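Local atomic coordinates of necrotic enteritis toxin B (Clostridium perfringens, PDB entry 4I0N), a protein that forms pores in membranes as a toxin with the alpha-hemolysin fold, and is probably an agent of necrotic enteritis. Residues 82-87 / 167-172; 152-157 / 213-218; 19-24 / 48-53. All blocks are in the same frame, centred on the assembly; numbering follows the deposited sequence.

Contact 1 (82-87 / 167-172); sequences PETYRI and SWDIKF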
loop_
_atom_site.group_PDB
_atom_site.type_symbol
_atom_site.label_atom_id
_atom_site.label_comp_id
_atom_site.label_asym_id
_atom_site.label_seq_id
_atom_site.Cartn_x
_atom_site.Cartn_y
_atom_site.Cartn_z
ATOM N N PRO A 82 -13.167 -0.832 4.216
ATOM C CA PRO A 82 -12.124 0.038 3.668
ATOM C C PRO A 82 -12.295 0.256 2.168
ATOM O O PRO A 82 -12.240 -0.701 1.375
ATOM C CB PRO A 82 -10.838 -0.736 3.972
ATOM C CG PRO A 82 -11.250 -2.160 3.880
ATOM C CD PRO A 82 -12.664 -2.193 4.479
ATOM N N GLU A 83 -12.531 1.507 1.786
ATOM C CA GLU A 83 -12.766 1.812 0.385
ATOM C C GLU A 83 -11.461 2.147 -0.324
ATOM O O GLU A 83 -11.323 1.851 -1.514
ATOM C CB GLU A 83 -13.824 2.918 0.233
ATOM C CG GLU A 83 -14.261 3.180 -1.233
ATOM C CD GLU A 83 -13.329 4.123 -1.982
ATOM O OE1 GLU A 83 -12.513 4.825 -1.331
ATOM O OE2 GLU A 83 -13.409 4.153 -3.236
ATOM N N THR A 84 -10.513 2.755 0.398
ATOM C CA THR A 84 -9.187 3.092 -0.161
ATOM C C THR A 84 -8.089 2.883 0.877
ATOM O O THR A 84 -8.188 3.379 2.015
ATOM C CB THR A 84 -9.096 4.575 -0.718
ATOM O OG1 THR A 84 -9.987 4.737 -1.839
ATOM C CG2 THR A 84 -7.652 4.890 -1.188
ATOM N N TYR A 85 -7.039 2.155 0.488
ATOM C CA TYR A 85 -5.789 2.201 1.239
ATOM C C TYR A 85 -4.802 3.139 0.516
ATOM O O TYR A 85 -4.547 2.968 -0.662
ATOM C CB TYR A 85 -5.168 0.820 1.313
ATOM C CG TYR A 85 -5.976 -0.221 2.030
ATOM C CD1 TYR A 85 -5.743 -0.493 3.392
ATOM C CD2 TYR A 85 -6.922 -0.994 1.342
ATOM C CE1 TYR A 85 -6.455 -1.500 4.064
ATOM C CE2 TYR A 85 -7.660 -2.005 2.014
ATOM C CZ TYR A 85 -7.409 -2.244 3.370
ATOM O OH TYR A 85 -8.105 -3.245 4.026
ATOM N N ARG A 86 -4.232 4.100 1.238
ATOM C CA ARG A 86 -3.223 4.999 0.681
ATOM C C ARG A 86 -1.875 4.759 1.346
ATOM O O ARG A 86 -1.775 4.692 2.594
ATOM C CB ARG A 86 -3.612 6.453 0.877
ATOM C CG ARG A 86 -2.557 7.412 0.266
ATOM C CD ARG A 86 -3.081 8.844 0.246
ATOM N NE ARG A 86 -4.165 8.973 -0.716
ATOM C CZ ARG A 86 -4.898 10.071 -0.898
ATOM N NH1 ARG A 86 -4.671 11.163 -0.182
ATOM N NH2 ARG A 86 -5.868 10.073 -1.810
ATOM N N ILE A 87 -0.845 4.630 0.515
ATOM C CA ILE A 87 0.511 4.391 1.018
ATOM C C ILE A 87 1.364 5.528 0.476
ATOM O O ILE A 87 1.443 5.720 -0.730
ATOM C CB ILE A 87 1.060 3.004 0.564
ATOM C CG1 ILE A 87 0.337 1.859 1.299
ATOM C CG2 ILE A 87 2.594 2.883 0.813
ATOM C CD1 ILE A 87 -0.910 1.363 0.626
ATOM N N SER A 167 3.494 7.821 -3.995
ATOM C CA SER A 167 2.227 7.562 -3.327
ATOM C C SER A 167 1.322 6.702 -4.193
ATOM O O SER A 167 1.307 6.864 -5.401
ATOM C CB SER A 167 1.538 8.878 -2.998
ATOM O OG SER A 167 0.289 8.619 -2.370
ATOM N N TRP A 168 0.576 5.806 -3.551
ATOM C CA TRP A 168 -0.302 4.856 -4.221
ATOM C C TRP A 168 -1.643 4.799 -3.510
ATOM O O TRP A 168 -1.687 4.724 -2.283
ATOM C CB TRP A 168 0.282 3.454 -4.176
ATOM C CG TRP A 168 1.588 3.282 -4.892
ATOM C CD1 TRP A 168 1.768 2.928 -6.201
ATOM C CD2 TRP A 168 2.896 3.450 -4.335
ATOM N NE1 TRP A 168 3.113 2.863 -6.499
ATOM C CE2 TRP A 168 3.829 3.177 -5.371
ATOM C CE3 TRP A 168 3.374 3.800 -3.057
ATOM C CZ2 TRP A 168 5.223 3.214 -5.165
ATOM C CZ3 TRP A 168 4.761 3.874 -2.863
ATOM C CH2 TRP A 168 5.665 3.572 -3.905
ATOM N N ASP A 169 -2.723 4.840 -4.283
ATOM C CA ASP A 169 -4.044 4.502 -3.767
ATOM C C ASP A 169 -4.414 3.123 -4.252
ATOM O O ASP A 169 -4.330 2.836 -5.450
ATOM C CB ASP A 169 -5.089 5.507 -4.252
ATOM C CG ASP A 169 -5.116 6.756 -3.423
ATOM O OD1 ASP A 169 -4.420 6.810 -2.385
ATOM O OD2 ASP A 169 -5.842 7.690 -3.802
ATOM N N ILE A 170 -4.793 2.270 -3.312
ATOM C CA ILE A 170 -5.339 0.966 -3.652
ATOM C C ILE A 170 -6.828 1.112 -3.359
ATOM O O ILE A 170 -7.260 1.143 -2.191
ATOM C CB ILE A 170 -4.643 -0.188 -2.894
ATOM C CG1 ILE A 170 -3.204 -0.367 -3.413
ATOM C CG2 ILE A 170 -5.440 -1.511 -3.038
ATOM C CD1 ILE A 170 -2.220 0.648 -2.877
ATOM N N LYS A 171 -7.597 1.250 -4.438
ATOM C CA LYS A 171 -8.958 1.758 -4.341
ATOM C C LYS A 171 -9.953 0.712 -4.825
ATOM O O LYS A 171 -9.738 0.040 -5.820
ATOM C CB LYS A 171 -9.113 3.042 -5.182
ATOM C CG LYS A 171 -10.474 3.714 -5.059
ATOM C CD LYS A 171 -10.465 5.050 -5.874
ATOM C CE LYS A 171 -11.842 5.747 -5.876
ATOM N NZ LYS A 171 -12.278 6.240 -4.513
ATOM N N PHE A 172 -11.067 0.615 -4.124
ATOM C CA PHE A 172 -12.073 -0.372 -4.439
ATOM C C PHE A 172 -12.640 -0.095 -5.829
ATOM O O PHE A 172 -12.864 1.077 -6.213
ATOM C CB PHE A 172 -13.187 -0.297 -3.392
ATOM C CG PHE A 172 -14.299 -1.275 -3.641
ATOM C CD1 PHE A 172 -14.121 -2.626 -3.370
ATOM C CD2 PHE A 172 -15.530 -0.828 -4.145
ATOM C CE1 PHE A 172 -15.162 -3.543 -3.609
ATOM C CE2 PHE A 172 -16.563 -1.725 -4.388
ATOM C CZ PHE A 172 -16.376 -3.091 -4.109
HETATM O O HOH W 1 -14.578 2.854 -5.287
HETATM O O HOH W 2 -9.950 7.216 -3.142
#

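Contact 2 (152-157 / 213-218); sequences PDFRTI and STLISG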
loop_
_atom_site.group_PDB
_atom_site.type_symbol
_atom_site.label_atom_id
_atom_site.label_comp_id
_atom_site.label_asym_id
_atom_site.label_seq_id
_atom_site.Cartn_x
_atom_site.Cartn_y
_atom_site.Cartn_z
ATOM N N PRO A 152 -7.567 -8.307 -4.872
ATOM C CA PRO A 152 -8.891 -8.669 -5.446
ATOM C C PRO A 152 -9.954 -7.596 -5.196
ATOM O O PRO A 152 -10.094 -7.117 -4.064
ATOM C CB PRO A 152 -9.264 -9.972 -4.726
ATOM C CG PRO A 152 -8.384 -9.970 -3.476
ATOM C CD PRO A 152 -7.093 -9.334 -3.929
ATOM N N ASP A 153 -10.650 -7.221 -6.273
ATOM C CA ASP A 153 -11.720 -6.192 -6.279
ATOM C C ASP A 153 -11.260 -4.744 -6.167
ATOM O O ASP A 153 -12.117 -3.849 -6.118
ATOM C CB ASP A 153 -12.779 -6.447 -5.185
ATOM C CG ASP A 153 -13.523 -7.765 -5.366
ATOM O OD1 ASP A 153 -13.440 -8.403 -6.445
ATOM O OD2 ASP A 153 -14.212 -8.148 -4.409
ATOM N N PHE A 154 -9.936 -4.519 -6.132
ATOM C CA PHE A 154 -9.346 -3.194 -6.001
ATOM C C PHE A 154 -8.419 -2.935 -7.179
ATOM O O PHE A 154 -8.118 -3.873 -7.954
ATOM C CB PHE A 154 -8.540 -3.066 -4.687
ATOM C CG PHE A 154 -9.380 -2.909 -3.451
ATOM C CD1 PHE A 154 -9.298 -1.733 -2.696
ATOM C CD2 PHE A 154 -10.184 -3.965 -2.993
ATOM C CE1 PHE A 154 -10.060 -1.592 -1.490
ATOM C CE2 PHE A 154 -10.943 -3.855 -1.812
ATOM C CZ PHE A 154 -10.881 -2.656 -1.055
ATOM N N ARG A 155 -7.994 -1.679 -7.338
ATOM C CA ARG A 155 -6.938 -1.324 -8.295
ATOM C C ARG A 155 -5.890 -0.475 -7.605
ATOM O O ARG A 155 -6.173 0.129 -6.562
ATOM C CB ARG A 155 -7.520 -0.548 -9.488
ATOM C CG ARG A 155 -8.256 0.714 -9.091
ATOM C CD ARG A 155 -8.497 1.643 -10.306
ATOM N NE ARG A 155 -9.031 0.924 -11.452
ATOM C CZ ARG A 155 -10.315 0.921 -11.820
ATOM N NH1 ARG A 155 -11.225 1.615 -11.127
ATOM N NH2 ARG A 155 -10.697 0.214 -12.887
ATOM N N THR A 156 -4.688 -0.440 -8.174
ATOM C CA THR A 156 -3.604 0.376 -7.648
ATOM C C THR A 156 -3.393 1.561 -8.589
ATOM O O THR A 156 -3.261 1.377 -9.806
ATOM C CB THR A 156 -2.298 -0.418 -7.585
ATOM O OG1 THR A 156 -2.456 -1.465 -6.626
ATOM C CG2 THR A 156 -1.117 0.503 -7.174
ATOM N N ILE A 157 -3.403 2.765 -8.023
ATOM C CA ILE A 157 -3.170 3.987 -8.802
ATOM C C ILE A 157 -1.950 4.652 -8.190
ATOM O O ILE A 157 -1.987 5.053 -7.021
ATOM C CB ILE A 157 -4.385 4.947 -8.725
ATOM C CG1 ILE A 157 -5.659 4.222 -9.217
ATOM C CG2 ILE A 157 -4.105 6.260 -9.499
ATOM C CD1 ILE A 157 -6.960 4.838 -8.720
ATOM N N SER A 213 -13.728 -9.702 -0.854
ATOM C CA SER A 213 -12.304 -9.581 -1.088
ATOM C C SER A 213 -11.559 -9.674 0.238
ATOM O O SER A 213 -12.022 -9.144 1.250
ATOM C CB SER A 213 -11.999 -8.223 -1.711
ATOM O OG SER A 213 -10.616 -7.956 -1.610
ATOM N N THR A 214 -10.409 -10.336 0.227
ATOM C CA THR A 214 -9.546 -10.379 1.417
ATOM C C THR A 214 -9.096 -8.985 1.883
ATOM O O THR A 214 -8.797 -8.799 3.052
ATOM C CB THR A 214 -8.309 -11.287 1.215
ATOM O OG1 THR A 214 -7.521 -10.799 0.121
ATOM C CG2 THR A 214 -8.739 -12.689 0.933
ATOM N N LEU A 215 -9.071 -7.998 0.979
ATOM C CA LEU A 215 -8.753 -6.610 1.367
ATOM C C LEU A 215 -9.862 -5.981 2.224
ATOM O O LEU A 215 -9.637 -5.006 2.951
ATOM C CB LEU A 215 -8.487 -5.746 0.122
ATOM C CG LEU A 215 -7.024 -5.716 -0.342
ATOM C CD1 LEU A 215 -6.485 -7.096 -0.798
ATOM C CD2 LEU A 215 -6.880 -4.689 -1.499
ATOM N N ILE A 216 -11.048 -6.562 2.154
ATOM C CA ILE A 216 -12.166 -6.109 3.007
ATOM C C ILE A 216 -12.295 -6.975 4.270
ATOM O O ILE A 216 -12.454 -6.462 5.389
ATOM C CB ILE A 216 -13.478 -6.034 2.200
ATOM C CG1 ILE A 216 -13.342 -4.909 1.159
ATOM C CG2 ILE A 216 -14.699 -5.786 3.112
ATOM C CD1 ILE A 216 -14.433 -4.914 0.075
ATOM N N SER A 217 -12.233 -8.286 4.103
ATOM C CA SER A 217 -12.381 -9.174 5.261
ATOM C C SER A 217 -11.159 -9.146 6.181
ATOM O O SER A 217 -11.290 -9.283 7.392
ATOM C CB SER A 217 -12.674 -10.596 4.801
ATOM O OG SER A 217 -11.582 -11.090 4.044
ATOM N N GLY A 218 -9.977 -8.931 5.625
ATOM C CA GLY A 218 -8.747 -9.042 6.407
ATOM C C GLY A 218 -7.915 -7.771 6.437
ATOM O O GLY A 218 -7.621 -7.242 7.502
HETATM O O HOH W 3 -15.432 -7.755 -2.098
#

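Contact 3 (19-24 / 48-53); sequences NGKEAI and DPHSDK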
loop_
_atom_site.group_PDB
_atom_site.type_symbol
_atom_site.label_atom_id
_atom_site.label_comp_id
_atom_site.label_asym_id
_atom_site.label_seq_id
_atom_site.Cartn_x
_atom_site.Cartn_y
_atom_site.Cartn_z
ATOM N N ASN A 19 28.871 -7.194 -16.941
ATOM C CA ASN A 19 29.644 -6.754 -18.108
ATOM C C ASN A 19 31.127 -6.406 -17.821
ATOM O O ASN A 19 31.658 -5.406 -18.331
ATOM C CB ASN A 19 28.914 -5.608 -18.830
ATOM N N GLY A 20 31.788 -7.237 -17.008
ATOM C CA GLY A 20 33.203 -7.040 -16.663
ATOM C C GLY A 20 33.467 -5.913 -15.667
ATOM O O GLY A 20 34.618 -5.524 -15.441
ATOM N N LYS A 21 32.402 -5.362 -15.098
ATOM C CA LYS A 21 32.518 -4.312 -14.073
ATOM C C LYS A 21 31.968 -4.834 -12.756
ATOM O O LYS A 21 31.031 -5.648 -12.746
ATOM C CB LYS A 21 31.778 -3.038 -14.495
ATOM C CG LYS A 21 32.269 -2.466 -15.807
ATOM C CD LYS A 21 31.797 -1.062 -16.045
ATOM C CE LYS A 21 32.422 -0.534 -17.334
ATOM N NZ LYS A 21 32.858 0.877 -17.160
ATOM N N GLU A 22 32.541 -4.375 -11.646
ATOM C CA GLU A 22 32.086 -4.812 -10.327
ATOM C C GLU A 22 31.759 -3.653 -9.370
ATOM O O GLU A 22 32.269 -2.544 -9.512
ATOM C CB GLU A 22 33.098 -5.780 -9.698
ATOM C CG GLU A 22 33.321 -7.053 -10.529
ATOM C CD GLU A 22 34.361 -7.994 -9.940
ATOM O OE1 GLU A 22 35.443 -7.522 -9.523
ATOM O OE2 GLU A 22 34.091 -9.219 -9.890
ATOM N N ALA A 23 30.857 -3.920 -8.433
ATOM C CA ALA A 23 30.526 -2.994 -7.353
ATOM C C ALA A 23 30.302 -3.824 -6.094
ATOM O O ALA A 23 30.393 -5.045 -6.137
ATOM C CB ALA A 23 29.275 -2.189 -7.706
ATOM N N ILE A 24 30.012 -3.163 -4.979
ATOM C CA ILE A 24 29.821 -3.859 -3.706
ATOM C C ILE A 24 28.418 -3.529 -3.218
ATOM O O ILE A 24 28.021 -2.365 -3.240
ATOM C CB ILE A 24 30.836 -3.381 -2.641
ATOM C CG1 ILE A 24 32.275 -3.510 -3.170
ATOM C CG2 ILE A 24 30.643 -4.172 -1.323
ATOM C CD1 ILE A 24 33.317 -2.725 -2.353
ATOM N N ASP A 48 29.257 1.785 -5.784
ATOM C CA ASP A 48 29.625 1.523 -7.167
ATOM C C ASP A 48 30.739 2.487 -7.590
ATOM O O ASP A 48 30.504 3.693 -7.696
ATOM C CB ASP A 48 28.369 1.703 -8.039
ATOM C CG ASP A 48 28.567 1.276 -9.486
ATOM O OD1 ASP A 48 29.698 0.952 -9.892
ATOM O OD2 ASP A 48 27.547 1.257 -10.234
ATOM N N PRO A 49 31.962 1.960 -7.833
ATOM C CA PRO A 49 33.100 2.768 -8.328
ATOM C C PRO A 49 32.896 3.297 -9.747
ATOM O O PRO A 49 33.707 4.102 -10.226
ATOM C CB PRO A 49 34.282 1.778 -8.333
ATOM C CG PRO A 49 33.790 0.514 -7.679
ATOM C CD PRO A 49 32.289 0.531 -7.738
ATOM N N HIS A 50 31.842 2.819 -10.410
ATOM C CA HIS A 50 31.543 3.163 -11.806
ATOM C C HIS A 50 30.370 4.141 -11.936
ATOM O O HIS A 50 29.966 4.492 -13.038
ATOM C CB HIS A 50 31.267 1.873 -12.582
ATOM C CG HIS A 50 32.351 0.851 -12.416
ATOM N ND1 HIS A 50 33.580 0.970 -13.027
ATOM C CD2 HIS A 50 32.416 -0.272 -11.658
ATOM C CE1 HIS A 50 34.348 -0.048 -12.677
ATOM N NE2 HIS A 50 33.668 -0.814 -11.843
ATOM N N SER A 51 29.847 4.586 -10.801
ATOM C CA SER A 51 28.794 5.603 -10.781
ATOM C C SER A 51 29.262 6.855 -10.039
ATOM O O SER A 51 30.045 6.760 -9.105
ATOM C CB SER A 51 27.539 5.039 -10.125
ATOM O OG SER A 51 26.539 6.042 -10.008
ATOM N N ASP A 52 28.766 8.030 -10.419
ATOM C CA ASP A 52 29.150 9.234 -9.674
ATOM C C ASP A 52 28.206 9.600 -8.513
ATOM O O ASP A 52 28.455 10.570 -7.791
ATOM C CB ASP A 52 29.448 10.433 -10.598
ATOM C CG ASP A 52 28.319 10.731 -11.562
ATOM O OD1 ASP A 52 27.152 10.568 -11.178
ATOM O OD2 ASP A 52 28.613 11.129 -12.719
ATOM N N LYS A 53 27.161 8.792 -8.313
ATOM C CA LYS A 53 26.306 8.900 -7.130
ATOM C C LYS A 53 26.253 7.561 -6.372
ATOM O O LYS A 53 26.882 6.574 -6.798
ATOM C CB LYS A 53 24.898 9.374 -7.517
ATOM C CG LYS A 53 24.870 10.784 -8.151
ATOM C CD LYS A 53 23.451 11.291 -8.412
ATOM C CE LYS A 53 22.821 11.917 -7.171
ATOM N NZ LYS A 53 23.442 13.209 -6.732
HETATM O O HOH W 4 35.168 -2.991 -11.694
#

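Contact 1 (82-87 / 167-172)
Arg86 grips Asp169 side-on in a salt bridge, with two nitrogens each taking its own carboxylate oxygen. Arg86 NE lies 2.7 Å from Asp169 OD1. Arg86 NH2 lies 3.1 Å from Asp169 OD2. Both oxygens use their syn lone pairs. The guanidinium and carboxylate planes are only 12° apart, so the pair is nearly flat. Arg86 CG is anti to the backbone N (chi1 -179°), and the chain bends at chi3 (-69°), which places NE. The two side chains lie alongside each other, pointing the same way. A second salt bridge joins Lys171 NZ to Glu83 OE2 at 2.7 Å, again through a syn lone pair. The other oxygen, Glu83 OE1, takes the hydroxyl of Thr84 OG1 at 2.6 Å, from above the carboxylate plane. One water links Thr84 OG1 to Lys171 NZ. Another donates to both Glu83 OE2 and Phe172 O.

The backbones form an antiparallel ladder between strands 76-92 and 165-172. Tyr85 with Ile170 and Ile87 with Trp168 are hydrogen-bonded pairs, each with two N-H...O bonds. Phe172 N adds a bond to Glu83 O at 2.9 Å. Glu83 and Thr84 both face Phe246 on the adjacent strand, a classic beta bulge, and the chain turns a corner at Glu83.

Apolar contacts lie on the face of Tyr85, Ile87, Trp168 and Ile170. Ile87 CD1 meets Ile170 CD1 at 3.8 Å. Ile87 CG2 comes within 4.1 Å of Trp168 CE3. Phe220 and Met224 of strand 219-231 pack against this face. Tyr85 OH bonds to Leu215 O, and Trp168 NE1 to Pro105 O.

Contact 2 (152-157 / 213-218)
Leu215 lays its CD2 methyl over one face of the Phe154 ring. Leu215 CD2 is 3.8 Å from the centroid of the Phe154 ring and 21° off the ring normal, a CH-pi contact displaced toward the rim. Leu215 CD2 comes nearest to Phe154 CG, at 3.6 Å. Leu215 CB approaches the same ring at CE2. Ile216 reaches the ring differently: its CG1 sits at the edge, in the ring plane, 4.0 Å from Phe154 CE2. The ring also meets Phe172 edge-to-face.

The other branch of Leu215, CD1, packs on Pro152 CD at 3.9 Å. Pro152 CG also lies near the hydroxyl of Thr214, and the proline crosses both side chains at about a right angle.

Ser213 is the N-cap of helix 214-217, the one helix of this mostly beta chain. Its OG works twice. Ser213 OG accepts from Leu215 N at 3.0 Å, the capping bond. Ser213 OG also donates to Pro152 O, at 2.6 Å. The donor lies 34° out of the Pro152 carbonyl plane. OG is anti to the Ser213 backbone N (chi1 164°), which lets one hydroxyl tie the helix start to the loop ahead of strand 154-162.

A water extends this link. It donates to Asp153 OD2 at 2.6 Å and accepts from Ser213 N at 2.9 Å. Asp153 OD2 also touches Ser213 CB. At the other end of the helix, Ile216 O takes a hydrogen bond from Ser66 OG.

Contact 3 (19-24 / 48-53)
A water joins His50 to the backbone of Glu22. It lies 2.6 Å from His50 NE2, and it accepts from Glu22 N at 3.0 Å. It sits at the edge of the imidazole, in the ring plane. The contact packs strand 21-34 against the loop that follows strand 37-47, its neighbour in an antiparallel six-stranded sheet. Ile24 still hydrogen-bonds to the backbone of Glu47, so the loop leaves the sheet just past that bond. It then folds into a type I beta turn from Asp48 to Ser51.

Asp48 shapes this turn. Asp48 OD1 accepts from His50 N at 2.9 Å, an Asx turn, and the N-H meets OD1 from above the carboxylate plane. The other oxygen, OD2, bonds to Tyr120 OH and Gly123 N. Lys232 NZ donates to Asp48 O and Lys53 O, tying the two ends of the loop together.

His50 is the main side chain that the loop sends across. One face of its ring takes Lys21 CB, 4.1 Å from the centroid, in a CH-pi contact offset toward the rim. Lys21 CD passes near ND1 and CG of the same ring. Glu22 O lies at the ring edge, near its plane, with His50 CD2 3.1 Å away.

Ala23 points its methyl at the loop. Ala23 CB touches Asp48 CA at 3.8 Å and meets Pro49 CD at a slightly longer distance. The same methyl lies near OD1 of the Asp48 carboxylate. Ile122 touches the side chains of Lys21, Ala23, Asp48 and His50. Pro49 CD also approaches Glu22 O, at 3.6 Å, with Pro49 CG a little farther from that oxygen.

Contacts 1 and 2 are neighbours, with centres 9 Å apart, and their segments alternate along the chain. Strands 154-162 and 165-172 pair in one sheet, where Ile157 N lies 2.7 Å from Asp169 O, probably a hydrogen bond. The Phe154 ring packs against the backbone of Lys171 and Phe172. Contact 3 stands apart at the far end of the molecule. Its centre is about 38 Å from contact 1's and about 41 Å from contact 2's. A bound magnesium ion lies about 9 Å from the Ile216 side chain, and one lies about 11 Å from that of Tyr85. Asp30, a magnesium ligand of this protein, binds none here and lies away from all contacts.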